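Local coordinates for protein putative aldehyde dehydrogenase (Burkholderia cenocepacia, PDB 4YWE) that probably oxidises aldehydes, using NAD or NADP as electron acceptor, as members of the aldehyde dehydrogenase family do, and binds calcium and magnesium ions, at residues R80-V85 against A113-F118; R108-A113 against P160-G165; P262-A267 against M398-E403; A419-R424 against G439-N444; L26-V31 against F40-R45. All blocks are in the same frame, centred on the assembly; numbering follows the deposited sequence.

How the contacts relate
The five contacts fall into two packed groups and one outlying hairpin. Contact 5 comes first along the chain, joining strands 28-33 and 38-44 beside the calcium site; its centre is about 23 Å from that of contact 2. Contacts 1 and 2 touch, their centres about 9 Å apart: both use helix 104-124 and share A113, so this helix packs against both 71-87 and 160-174, on different sides of its surface, in one helical layer. Contacts 3 and 4 follow later in sequence, with centres about 12 Å apart. Backbone hydrogen bonds of I264 with G420 and W422 join them within one mixed sheet. Contacts 3 and 5 have centres about 47 Å apart, on opposite sides of the chain's centre.

Contact 1 (R80-V85 against A113-F118); sequences RLSARV and ALARYF
L81 CG stands anti to its backbone N (chi1 175°) and F118 CG anti to its carbonyl carbon (chi1 -70°), which turns both into the groove between helices 71-87 and 104-124. The second torsion of L81 (chi2 54°) sets its branches, and CD2 lies 3.5 Å above the plane of the F118 ring, a CH-pi contact over the centre of one face. L81 CG adds a second touch toward one side of the ring, 3.7 Å from F118 CD2. V85 takes a different part of the same ring: its CG2 sits at the edge, 4.1 Å from F118 CD2. The other branch, V85 CG1, is wedged between L114 CD2 and the methyl of A115, 3.8 Å from A115 CB. The polar element is S82, whose OG donates to the carbonyl oxygen A115 O over 2.8 Å. That donor is tilted out of the carbonyl plane, and the bond gives a buried hydroxyl a buried acceptor. Small residues allow this closeness: S82 CA and A115 CA are 4.6 Å apart, and the axes of the two segments approach to 8.1 Å while running antiparallel. Helix 188-200 covers the apolar side, where L196 and A200 pack on L81 and V193 packs on L114. Helix 160-174 lies against helix 104-124, with M161 touching L114.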
# COMPACT_ATOMS: atom_id res chain seq x y z
N ARG A 80 -18.13 19.69 2.28
CA ARG A 80 -19.03 20.82 2.47
C ARG A 80 -18.50 21.75 3.56
O ARG A 80 -18.54 22.97 3.42
CB ARG A 80 -20.44 20.34 2.84
CG ARG A 80 -21.26 19.87 1.65
CD ARG A 80 -22.72 19.65 2.03
NE ARG A 80 -22.90 18.50 2.92
CZ ARG A 80 -23.11 17.26 2.50
NH1 ARG A 80 -23.18 17.00 1.20
NH2 ARG A 80 -23.26 16.27 3.37
N LEU A 81 -17.98 21.15 4.63
CA LEU A 81 -17.37 21.91 5.71
C LEU A 81 -16.16 22.68 5.21
O LEU A 81 -15.93 23.83 5.60
CB LEU A 81 -16.96 20.98 6.86
CG LEU A 81 -16.20 21.60 8.02
CD1 LEU A 81 -16.96 22.79 8.60
CD2 LEU A 81 -15.93 20.56 9.10
N SER A 82 -15.38 22.04 4.33
CA SER A 82 -14.22 22.68 3.72
C SER A 82 -14.62 23.95 2.98
O SER A 82 -13.94 24.98 3.08
CB SER A 82 -13.53 21.71 2.76
OG SER A 82 -12.44 22.33 2.10
N ALA A 83 -15.72 23.89 2.24
CA ALA A 83 -16.21 25.04 1.48
C ALA A 83 -16.73 26.13 2.41
O ALA A 83 -16.54 27.31 2.15
CB ALA A 83 -17.29 24.61 0.50
N ARG A 84 -17.39 25.72 3.49
CA ARG A 84 -17.92 26.67 4.47
C ARG A 84 -16.78 27.44 5.13
O ARG A 84 -16.88 28.66 5.31
CB ARG A 84 -18.75 25.95 5.54
CG ARG A 84 -20.05 25.35 5.03
CD ARG A 84 -21.02 26.42 4.54
NE ARG A 84 -21.41 27.34 5.60
CZ ARG A 84 -21.17 28.65 5.58
NH1 ARG A 84 -20.55 29.20 4.55
NH2 ARG A 84 -21.57 29.42 6.60
N VAL A 85 -15.72 26.73 5.48
CA VAL A 85 -14.54 27.35 6.10
C VAL A 85 -13.90 28.34 5.13
O VAL A 85 -13.54 29.45 5.51
CB VAL A 85 -13.53 26.29 6.55
CG1 VAL A 85 -12.23 26.94 7.01
CG2 VAL A 85 -14.11 25.44 7.67
N ALA A 113 -5.54 26.86 5.76
CA ALA A 113 -5.00 25.55 6.08
C ALA A 113 -6.09 24.66 6.66
O ALA A 113 -6.15 23.46 6.36
CB ALA A 113 -3.84 25.68 7.05
N LEU A 114 -6.93 25.25 7.50
CA LEU A 114 -8.06 24.53 8.09
C LEU A 114 -8.98 23.97 7.01
O LEU A 114 -9.43 22.83 7.09
CB LEU A 114 -8.85 25.46 9.02
CG LEU A 114 -10.14 24.88 9.61
CD1 LEU A 114 -9.84 23.65 10.44
CD2 LEU A 114 -10.86 25.93 10.44
N ALA A 115 -9.25 24.79 5.99
CA ALA A 115 -10.08 24.36 4.88
C ALA A 115 -9.39 23.28 4.05
O ALA A 115 -10.03 22.39 3.50
CB ALA A 115 -10.43 25.55 4.00
N ARG A 116 -8.06 23.36 3.98
CA ARG A 116 -7.28 22.40 3.21
C ARG A 116 -7.27 21.04 3.90
O ARG A 116 -7.34 20.00 3.24
CB ARG A 116 -5.85 22.92 3.01
CG ARG A 116 -4.92 21.95 2.28
CD ARG A 116 -5.53 21.45 0.97
NE ARG A 116 -4.68 20.45 0.33
CZ ARG A 116 -5.11 19.54 -0.54
NH1 ARG A 116 -6.39 19.49 -0.87
NH2 ARG A 116 -4.26 18.68 -1.08
N TYR A 117 -7.20 21.05 5.23
CA TYR A 117 -7.28 19.82 6.01
C TYR A 117 -8.58 19.07 5.72
O TYR A 117 -8.57 17.87 5.45
CB TYR A 117 -7.17 20.11 7.51
CG TYR A 117 -5.75 20.22 8.01
CD1 TYR A 117 -4.86 19.17 7.87
CD2 TYR A 117 -5.31 21.37 8.65
CE1 TYR A 117 -3.57 19.26 8.33
CE2 TYR A 117 -4.01 21.47 9.12
CZ TYR A 117 -3.15 20.41 8.96
OH TYR A 117 -1.86 20.51 9.42
N PHE A 118 -9.69 19.80 5.78
CA PHE A 118 -11.00 19.20 5.57
C PHE A 118 -11.17 18.74 4.12
O PHE A 118 -11.77 17.70 3.86
CB PHE A 118 -12.11 20.18 5.95
CG PHE A 118 -12.21 20.42 7.44
CD1 PHE A 118 -11.98 19.39 8.33
CD2 PHE A 118 -12.54 21.67 7.93
CE1 PHE A 118 -12.07 19.60 9.69
CE2 PHE A 118 -12.63 21.89 9.30
CZ PHE A 118 -12.40 20.85 10.18

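Contact 2 (R108-A113 against P160-G165); sequences RADAAA and PMQIFG
M161 on A111 and Q162 on D110 and A113 form the tight part of this contact; a water-mediated link between D110 and M161 is its looser part. The M161 chain bends at chi3, which places its terminal methyl against the neighbouring helix: CE lies 3.6 Å from A111 N and 3.8 Å from A111 CB, and it also reaches D110 CB. Thus the thioether tip packs on the small A111, in van der Waals contact with its backbone as well as its methyl. Q162, partly exposed, contributes a second close touch: the bend at chi2 puts CD beside A113 CB, and OE1 is 3.4 Å from A113 CB. The nitrogen of the same amide makes the hydrogen bond. Q162 NE2 donates to D110 OD1 over 2.8 Å, an almost straight bond (170°) that lies in the amide plane but meets the carboxylate from above, 55° out of its plane. The two flat groups are turned 73° against each other. D110 OD2 has K102 as a salt-bridge partner, which probably helps to keep the acid charged. The water between D110 OD2 and M161 N joins the helices only loosely: its approach to the carboxylate is doubtfully short, and the bond it accepts from M161 N is weak. M161 N also bonds to E96. The two segments run nearly parallel, their axes 8.2 Å apart. Helix 89-100 reaches M161 through L92, while helix 188-200 packs against P160 and F164.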
# COMPACT_ATOMS: atom_id res chain seq x y z
N ARG A 108 -5.15 34.42 8.55
CA ARG A 108 -5.84 34.07 7.32
C ARG A 108 -5.28 32.77 6.75
O ARG A 108 -6.03 31.94 6.23
CB ARG A 108 -5.72 35.20 6.29
CG ARG A 108 -6.36 34.90 4.95
CD ARG A 108 -6.30 36.09 4.00
NE ARG A 108 -7.18 37.18 4.43
CZ ARG A 108 -6.77 38.28 5.05
NH1 ARG A 108 -5.48 38.44 5.31
NH2 ARG A 108 -7.64 39.21 5.40
N ALA A 109 -3.97 32.60 6.85
CA ALA A 109 -3.31 31.40 6.36
C ALA A 109 -3.75 30.18 7.15
O ALA A 109 -3.90 29.09 6.59
CB ALA A 109 -1.80 31.56 6.42
N ASP A 110 -3.96 30.37 8.45
CA ASP A 110 -4.42 29.29 9.32
C ASP A 110 -5.80 28.79 8.90
O ASP A 110 -6.06 27.59 8.87
CB ASP A 110 -4.46 29.76 10.78
CG ASP A 110 -3.09 29.77 11.42
OD1 ASP A 110 -2.09 29.55 10.70
OD2 ASP A 110 -3.01 30.01 12.64
N ALA A 111 -6.69 29.73 8.58
CA ALA A 111 -8.04 29.39 8.15
C ALA A 111 -8.02 28.66 6.81
O ALA A 111 -8.80 27.74 6.59
CB ALA A 111 -8.90 30.64 8.07
N ALA A 112 -7.13 29.09 5.93
CA ALA A 112 -6.98 28.45 4.62
C ALA A 112 -6.45 27.03 4.80
O ALA A 112 -6.85 26.12 4.08
CB ALA A 112 -6.05 29.27 3.73
N ALA A 113 -5.54 26.86 5.76
CA ALA A 113 -5.00 25.55 6.08
C ALA A 113 -6.09 24.66 6.66
O ALA A 113 -6.15 23.46 6.36
CB ALA A 113 -3.84 25.68 7.05
N PRO A 160 -5.03 27.11 17.03
CA PRO A 160 -6.34 26.51 17.31
C PRO A 160 -6.98 25.86 16.09
O PRO A 160 -7.34 24.69 16.15
CB PRO A 160 -7.17 27.70 17.79
CG PRO A 160 -6.17 28.63 18.39
CD PRO A 160 -4.96 28.50 17.51
N MET A 161 -7.11 26.60 14.99
CA MET A 161 -7.77 26.08 13.79
C MET A 161 -6.95 25.00 13.09
O MET A 161 -7.49 23.97 12.70
CB MET A 161 -8.06 27.22 12.81
CG MET A 161 -9.28 28.05 13.16
SD MET A 161 -9.69 29.22 11.86
CE MET A 161 -8.20 30.21 11.81
N GLN A 162 -5.65 25.25 12.92
CA GLN A 162 -4.80 24.33 12.17
C GLN A 162 -4.71 22.96 12.83
O GLN A 162 -4.82 21.93 12.16
CB GLN A 162 -3.40 24.91 12.00
CG GLN A 162 -3.30 26.03 10.98
CD GLN A 162 -2.10 25.88 10.07
OE1 GLN A 162 -1.80 24.79 9.60
NE2 GLN A 162 -1.40 26.98 9.83
N ILE A 163 -4.52 22.95 14.14
CA ILE A 163 -4.37 21.71 14.89
C ILE A 163 -5.73 21.02 15.04
O ILE A 163 -5.81 19.79 15.02
CB ILE A 163 -3.70 21.98 16.24
CG1 ILE A 163 -2.30 22.56 16.01
CG2 ILE A 163 -3.62 20.71 17.07
CD1 ILE A 163 -1.66 23.15 17.22
N PHE A 164 -6.79 21.81 15.17
CA PHE A 164 -8.15 21.27 15.15
C PHE A 164 -8.38 20.55 13.82
O PHE A 164 -8.92 19.45 13.79
CB PHE A 164 -9.18 22.38 15.34
CG PHE A 164 -10.61 21.90 15.37
CD1 PHE A 164 -11.35 21.81 14.21
CD2 PHE A 164 -11.21 21.55 16.57
CE1 PHE A 164 -12.66 21.37 14.24
CE2 PHE A 164 -12.52 21.11 16.61
CZ PHE A 164 -13.25 21.02 15.44
N GLY A 165 -7.95 21.18 12.74
CA GLY A 165 -8.14 20.64 11.40
C GLY A 165 -7.43 19.33 11.15
O GLY A 165 -7.98 18.43 10.52
O HOH W 1 -4.62 28.51 13.84

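Contact 3 (P262-A267 against M398-E403); sequences PQIVFA and MRFVDE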
# COMPACT_ATOMS: atom_id res chain seq x y z
N PRO A 262 16.43 22.48 14.33
CA PRO A 262 17.61 23.16 13.79
C PRO A 262 17.54 23.45 12.29
O PRO A 262 16.99 22.67 11.51
CB PRO A 262 18.73 22.17 14.08
CG PRO A 262 18.06 20.84 13.92
CD PRO A 262 16.62 21.02 14.36
N GLN A 263 18.10 24.59 11.90
CA GLN A 263 18.35 24.91 10.50
C GLN A 263 19.83 24.71 10.22
O GLN A 263 20.68 25.35 10.84
CB GLN A 263 17.94 26.35 10.18
CG GLN A 263 16.47 26.65 10.42
CD GLN A 263 15.63 26.53 9.16
OE1 GLN A 263 15.96 25.76 8.26
NE2 GLN A 263 14.55 27.29 9.09
N ILE A 264 20.15 23.81 9.29
CA ILE A 264 21.55 23.48 9.00
C ILE A 264 21.98 24.13 7.68
O ILE A 264 21.48 23.77 6.61
CB ILE A 264 21.77 21.96 8.96
CG1 ILE A 264 21.19 21.31 10.22
CG2 ILE A 264 23.25 21.64 8.82
CD1 ILE A 264 21.17 19.80 10.17
N VAL A 265 22.91 25.07 7.76
CA VAL A 265 23.36 25.81 6.58
C VAL A 265 24.83 25.53 6.27
O VAL A 265 25.70 25.70 7.13
CB VAL A 265 23.14 27.32 6.76
CG1 VAL A 265 23.48 28.06 5.47
CG2 VAL A 265 21.70 27.60 7.17
N PHE A 266 25.10 25.11 5.04
CA PHE A 266 26.47 24.86 4.59
C PHE A 266 26.99 26.02 3.74
O PHE A 266 26.22 26.87 3.30
CB PHE A 266 26.54 23.56 3.80
CG PHE A 266 26.39 22.33 4.65
CD1 PHE A 266 25.14 21.89 5.03
CD2 PHE A 266 27.51 21.62 5.07
CE1 PHE A 266 25.00 20.76 5.81
CE2 PHE A 266 27.37 20.50 5.85
CZ PHE A 266 26.12 20.06 6.23
N ALA A 267 28.30 26.02 3.51
CA ALA A 267 28.96 27.11 2.79
C ALA A 267 28.51 27.22 1.34
O ALA A 267 28.63 28.28 0.72
CB ALA A 267 30.47 26.95 2.86
N MET A 398 24.99 29.18 16.06
CA MET A 398 26.30 28.61 16.40
C MET A 398 26.90 27.96 15.16
O MET A 398 26.19 27.71 14.18
CB MET A 398 26.16 27.59 17.53
CG MET A 398 25.37 26.36 17.14
SD MET A 398 24.95 25.32 18.55
CE MET A 398 23.69 26.32 19.35
N ARG A 399 28.20 27.69 15.19
CA ARG A 399 28.89 27.15 14.03
C ARG A 399 29.19 25.66 14.15
O ARG A 399 29.15 25.09 15.24
CB ARG A 399 30.20 27.92 13.78
CG ARG A 399 31.24 27.74 14.88
CD ARG A 399 32.51 28.51 14.56
NE ARG A 399 33.61 28.14 15.45
CZ ARG A 399 34.86 28.55 15.30
NH1 ARG A 399 35.19 29.34 14.29
NH2 ARG A 399 35.80 28.16 16.16
N PHE A 400 29.49 25.03 13.02
CA PHE A 400 29.98 23.65 13.00
C PHE A 400 31.07 23.50 11.94
O PHE A 400 31.11 24.25 10.97
CB PHE A 400 28.83 22.65 12.75
CG PHE A 400 28.19 22.77 11.39
CD1 PHE A 400 28.74 22.11 10.29
CD2 PHE A 400 27.03 23.50 11.21
CE1 PHE A 400 28.14 22.21 9.05
CE2 PHE A 400 26.43 23.59 9.97
CZ PHE A 400 26.99 22.95 8.89
N VAL A 401 31.95 22.52 12.12
CA VAL A 401 33.09 22.35 11.24
C VAL A 401 32.77 21.43 10.06
O VAL A 401 33.20 21.69 8.93
CB VAL A 401 34.33 21.85 12.02
CG1 VAL A 401 34.03 20.55 12.75
CG2 VAL A 401 35.53 21.69 11.09
N ASP A 402 32.02 20.36 10.31
CA ASP A 402 31.74 19.37 9.27
C ASP A 402 30.36 18.75 9.42
O ASP A 402 29.59 19.13 10.30
CB ASP A 402 32.81 18.27 9.28
CG ASP A 402 32.99 17.63 10.65
OD1 ASP A 402 32.05 17.68 11.47
OD2 ASP A 402 34.07 17.05 10.89
N GLU A 403 30.05 17.78 8.55
CA GLU A 403 28.76 17.10 8.58
C GLU A 403 28.55 16.36 9.90
O GLU A 403 27.45 16.37 10.44
CB GLU A 403 28.65 16.11 7.41
CG GLU A 403 28.62 16.76 6.04
CD GLU A 403 28.33 15.76 4.93
OE1 GLU A 403 27.84 14.65 5.24
OE2 GLU A 403 28.60 16.08 3.75
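The aromatic interaction between F266 and F400 dominates. It is a T-shaped pair in which the edge of F400 addresses the face of F266, with ring centroids 5.2 Å apart and planes at 71°. F400 CZ lies 3.9 Å above the F266 plane, over its centre, and F400 CE1 approaches F266 CE2 to 3.7 Å. F400 CG stands between its backbone N and carbonyl carbon (chi1 66°), which turns it toward strand 261-265. The ring itself spans the gap between strands that are not neighbours. Among the apolar touches, the branch methyl I264 CG2 comes to 3.9 Å from F400 CE2, the two side chains crossing at about a right angle. The methylene E403 CG lies 3.9 Å from F266 CE2, while the carboxylate of E403 passes on to salt bridges with R431 and R428. One polar atom also meets the ring: V265 O is 3.5 Å from F400 CZ. No hydrogen bond joins the two segments. D402 caps helix 403-410, which starts two residues after the strand ends, its OD1 receiving the backbone N-H of E405. Strand 293-299 runs between the two strands and L297 also touches F400. This is packing on one face of a predominantly parallel alpha/beta sheet, whose covering helices include 403-410 and 426-435, as in the catalytic domain of aldehyde dehydrogenases.

Contact 4 (A419-R424 against G439-N444); sequences AGIWTR and GQVFIN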
# COMPACT_ATOMS: atom_id res chain seq x y z
N ALA A 419 13.65 19.18 10.91
CA ALA A 419 14.99 19.69 10.61
C ALA A 419 15.05 20.25 9.19
O ALA A 419 14.44 19.70 8.27
CB ALA A 419 16.02 18.59 10.80
N GLY A 420 15.78 21.34 9.03
CA GLY A 420 15.97 21.95 7.72
C GLY A 420 17.41 21.86 7.25
O GLY A 420 18.35 22.10 8.01
N ILE A 421 17.59 21.50 5.98
CA ILE A 421 18.92 21.36 5.39
C ILE A 421 19.10 22.35 4.25
O ILE A 421 18.33 22.35 3.29
CB ILE A 421 19.16 19.92 4.89
CG1 ILE A 421 19.08 18.93 6.05
CG2 ILE A 421 20.51 19.83 4.19
CD1 ILE A 421 19.20 17.48 5.61
N TRP A 422 20.13 23.19 4.35
CA TRP A 422 20.42 24.15 3.29
C TRP A 422 21.81 23.91 2.70
O TRP A 422 22.82 24.25 3.31
CB TRP A 422 20.31 25.58 3.81
CG TRP A 422 18.93 25.93 4.29
CD1 TRP A 422 18.43 25.77 5.55
CD2 TRP A 422 17.87 26.48 3.51
NE1 TRP A 422 17.12 26.19 5.60
CE2 TRP A 422 16.75 26.64 4.35
CE3 TRP A 422 17.75 26.87 2.16
CZ2 TRP A 422 15.54 27.16 3.91
CZ3 TRP A 422 16.54 27.39 1.73
CH2 TRP A 422 15.45 27.53 2.60
N THR A 423 21.83 23.31 1.51
CA THR A 423 23.08 23.04 0.79
C THR A 423 22.77 22.68 -0.66
O THR A 423 21.67 22.23 -0.98
CB THR A 423 23.87 21.89 1.44
OG1 THR A 423 25.05 21.62 0.67
CG2 THR A 423 23.02 20.63 1.52
N ARG A 424 23.74 22.88 -1.54
CA ARG A 424 23.56 22.57 -2.96
C ARG A 424 23.96 21.13 -3.28
O ARG A 424 23.51 20.57 -4.28
CB ARG A 424 24.36 23.54 -3.83
CG ARG A 424 23.69 24.88 -4.06
CD ARG A 424 24.55 25.78 -4.93
NE ARG A 424 23.96 27.10 -5.12
CZ ARG A 424 24.25 28.16 -4.39
NH1 ARG A 424 25.13 28.07 -3.40
NH2 ARG A 424 23.65 29.32 -4.63
N GLY A 439 10.83 13.83 12.57
CA GLY A 439 9.69 13.34 11.82
C GLY A 439 9.69 13.89 10.41
O GLY A 439 9.23 13.23 9.48
N GLN A 440 10.20 15.11 10.26
CA GLN A 440 10.27 15.76 8.96
C GLN A 440 11.65 16.35 8.69
O GLN A 440 12.27 16.94 9.58
CB GLN A 440 9.22 16.86 8.84
CG GLN A 440 7.79 16.36 8.76
CD GLN A 440 6.78 17.49 8.68
OE1 GLN A 440 7.09 18.63 9.03
NE2 GLN A 440 5.58 17.18 8.21
N VAL A 441 12.13 16.19 7.47
CA VAL A 441 13.36 16.84 7.03
C VAL A 441 13.08 17.64 5.77
O VAL A 441 12.55 17.11 4.79
CB VAL A 441 14.49 15.82 6.79
CG1 VAL A 441 15.75 16.53 6.33
CG2 VAL A 441 14.77 15.01 8.05
N PHE A 442 13.42 18.93 5.80
CA PHE A 442 13.18 19.79 4.65
C PHE A 442 14.50 20.16 3.97
O PHE A 442 15.44 20.62 4.62
CB PHE A 442 12.42 21.05 5.07
CG PHE A 442 11.05 20.77 5.61
CD1 PHE A 442 9.96 20.66 4.75
CD2 PHE A 442 10.83 20.62 6.97
CE1 PHE A 442 8.70 20.41 5.24
CE2 PHE A 442 9.57 20.37 7.47
CZ PHE A 442 8.50 20.26 6.60
N ILE A 443 14.55 19.95 2.66
CA ILE A 443 15.75 20.24 1.89
C ILE A 443 15.57 21.53 1.10
O ILE A 443 14.71 21.62 0.22
CB ILE A 443 16.11 19.07 0.96
CG1 ILE A 443 16.43 17.82 1.78
CG2 ILE A 443 17.29 19.44 0.07
CD1 ILE A 443 16.84 16.63 0.96
N ASN A 444 16.39 22.53 1.43
CA ASN A 444 16.36 23.84 0.79
C ASN A 444 14.98 24.49 0.89
O ASN A 444 14.54 25.20 -0.02
CB ASN A 444 16.81 23.74 -0.67
CG ASN A 444 18.29 23.39 -0.79
OD1 ASN A 444 19.09 23.77 0.06
ND2 ASN A 444 18.64 22.67 -1.85
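I421 and V441 meet on one face of two parallel neighbouring strands. Starting at I421 CB, the first atom met is F442 O, at 3.8 Å. CG1, anti to the carbonyl carbon (chi1 -61°), lies 4.1 Å from V441 CG1, and the terminal CD1 closes to 3.7 Å from that same V441 methyl. Helix 426-435, the crossover of this beta-alpha-beta unit, covers the face, with L432 against I421. Between the backbones, A419 N bonds Q440 O, F442 N bonds A419 O, I421 N bonds F442 O, and N444 N reaches I421 O at 2.7 Å. At the C-terminal ends of the strands N444 takes over with its side chain: OD1 accepts from T423 N over 3.1 Å, in the plane of the amide carbonyl, and ND2 donates to T423 O over 3.2 Å. N444 CA lies over the six-membered ring of W422, 3.9 Å from its centroid, in a CH-pi contact, while W422 NE1 bonds Q263. A strand of the third subunit pairs with 440-443 and carries the sheet across the interface. The side-chain amide of N444 therefore prolongs the backbone pairing by one step, although OD1 and T423 O, both acceptors, lie close without bonding.

Contact 5 (L26-V31 against F40-R45); sequences LETIPV and FATIAR
F40 and R45 carry the flat groups at the two ends of this part of a beta hairpin, formed by strands 28-33 and 38-44. The F40 ring meets V31 through CZ, 3.6 Å from V31 CG1, and CD1, 3.5 Å from V31 O, which comes in obliquely. F40 CG stands between its backbone N and carbonyl carbon (chi1 65°), which turns it toward V31. The side chains of R45 and E27 lie side by side, pointing the same way, their flat groups 20° apart; E27 OE2 is 3.4 Å from R45 NH1 but well out of the guanidinium plane, so the attraction is of charge alone. NH1 instead donates to a water that also bonds T28 O, and NH2 has a salt bridge to E216. Five backbone bonds hold the strands. R45 N donates to E27 O over 2.9 Å at one end, I29 and I43 pair through both N-H groups in the middle, and V31 binds F40 N and A41 O at the other. F40 and A41 together face V31, a classic beta bulge. I29 CG1 packs 3.7 Å from R45 CB, and L188 of helix 188-200 covers the face carrying V31, A41 and I43. Here the hairpin borders the calcium site of V32, D99 and D185: the nearest V31 side-chain atom is about 4 Å from the calcium ion. V31 CG2 points across the strands to I43, its methyl 3.6 Å from I43 CG2.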
# COMPACT_ATOMS: atom_id res chain seq x y z
N LEU A 26 -21.92 26.38 35.96
CA LEU A 26 -22.29 27.75 35.61
C LEU A 26 -21.22 28.80 35.92
O LEU A 26 -21.53 29.89 36.40
CB LEU A 26 -23.59 28.14 36.33
CG LEU A 26 -24.81 27.25 36.08
CD1 LEU A 26 -25.96 27.65 36.99
CD2 LEU A 26 -25.23 27.31 34.62
N GLU A 27 -19.96 28.47 35.63
CA GLU A 27 -18.88 29.44 35.80
C GLU A 27 -18.17 29.70 34.47
O GLU A 27 -18.27 28.91 33.54
CB GLU A 27 -17.88 28.96 36.86
CG GLU A 27 -18.41 29.02 38.28
CD GLU A 27 -17.36 28.71 39.32
OE1 GLU A 27 -17.45 29.25 40.44
OE2 GLU A 27 -16.43 27.92 39.02
N THR A 28 -17.47 30.83 34.39
CA THR A 28 -16.87 31.26 33.13
C THR A 28 -15.37 31.54 33.24
O THR A 28 -14.82 31.67 34.33
CB THR A 28 -17.55 32.53 32.60
OG1 THR A 28 -17.40 33.59 33.55
CG2 THR A 28 -19.03 32.29 32.35
N ILE A 29 -14.72 31.62 32.08
CA ILE A 29 -13.31 31.98 31.99
C ILE A 29 -13.16 33.16 31.03
O ILE A 29 -13.70 33.14 29.93
CB ILE A 29 -12.46 30.78 31.51
CG1 ILE A 29 -12.66 29.58 32.44
CG2 ILE A 29 -10.99 31.16 31.42
CD1 ILE A 29 -11.99 28.31 31.95
N PRO A 30 -12.43 34.20 31.46
CA PRO A 30 -12.22 35.39 30.62
C PRO A 30 -11.41 35.12 29.36
O PRO A 30 -10.41 34.40 29.41
CB PRO A 30 -11.46 36.35 31.56
CG PRO A 30 -11.75 35.85 32.94
CD PRO A 30 -11.86 34.37 32.81
N VAL A 31 -11.84 35.70 28.24
CA VAL A 31 -11.10 35.62 26.99
C VAL A 31 -10.35 36.94 26.78
O VAL A 31 -10.96 38.01 26.76
CB VAL A 31 -12.02 35.33 25.80
CG1 VAL A 31 -11.22 35.26 24.51
CG2 VAL A 31 -12.78 34.03 26.03
N PHE A 40 -12.37 40.54 26.43
CA PHE A 40 -13.40 40.98 25.50
C PHE A 40 -14.50 39.93 25.33
O PHE A 40 -15.51 40.17 24.67
CB PHE A 40 -12.78 41.31 24.13
CG PHE A 40 -12.18 40.12 23.43
CD1 PHE A 40 -10.88 39.73 23.70
CD2 PHE A 40 -12.90 39.41 22.49
CE1 PHE A 40 -10.32 38.65 23.05
CE2 PHE A 40 -12.35 38.33 21.84
CZ PHE A 40 -11.05 37.95 22.12
N ALA A 41 -14.29 38.76 25.93
CA ALA A 41 -15.26 37.68 25.85
C ALA A 41 -15.09 36.70 27.01
O ALA A 41 -14.18 36.83 27.81
CB ALA A 41 -15.13 36.95 24.52
N THR A 42 -15.99 35.72 27.08
CA THR A 42 -15.92 34.68 28.11
C THR A 42 -16.22 33.31 27.51
O THR A 42 -16.99 33.19 26.56
CB THR A 42 -16.91 34.94 29.26
OG1 THR A 42 -18.24 35.04 28.74
CG2 THR A 42 -16.56 36.23 30.01
N ILE A 43 -15.61 32.28 28.08
CA ILE A 43 -15.91 30.90 27.70
C ILE A 43 -16.41 30.13 28.91
O ILE A 43 -16.15 30.52 30.05
CB ILE A 43 -14.68 30.20 27.08
CG1 ILE A 43 -13.47 30.33 28.01
CG2 ILE A 43 -14.37 30.78 25.71
CD1 ILE A 43 -12.22 29.67 27.48
N ALA A 44 -17.12 29.04 28.66
CA ALA A 44 -17.62 28.19 29.74
C ALA A 44 -16.47 27.49 30.45
O ALA A 44 -15.59 26.91 29.81
CB ALA A 44 -18.61 27.17 29.19
N ARG A 45 -16.47 27.55 31.78
CA ARG A 45 -15.47 26.84 32.57
C ARG A 45 -15.88 25.38 32.73
O ARG A 45 -16.55 25.01 33.69
CB ARG A 45 -15.31 27.51 33.94
CG ARG A 45 -14.23 26.88 34.81
CD ARG A 45 -14.06 27.63 36.12
NE ARG A 45 -13.04 27.02 36.97
CZ ARG A 45 -12.62 27.54 38.12
NH1 ARG A 45 -13.13 28.68 38.57
NH2 ARG A 45 -11.69 26.91 38.83
O HOH W 2 -18.51 25.94 35.54
O HOH W 3 -14.59 30.81 37.10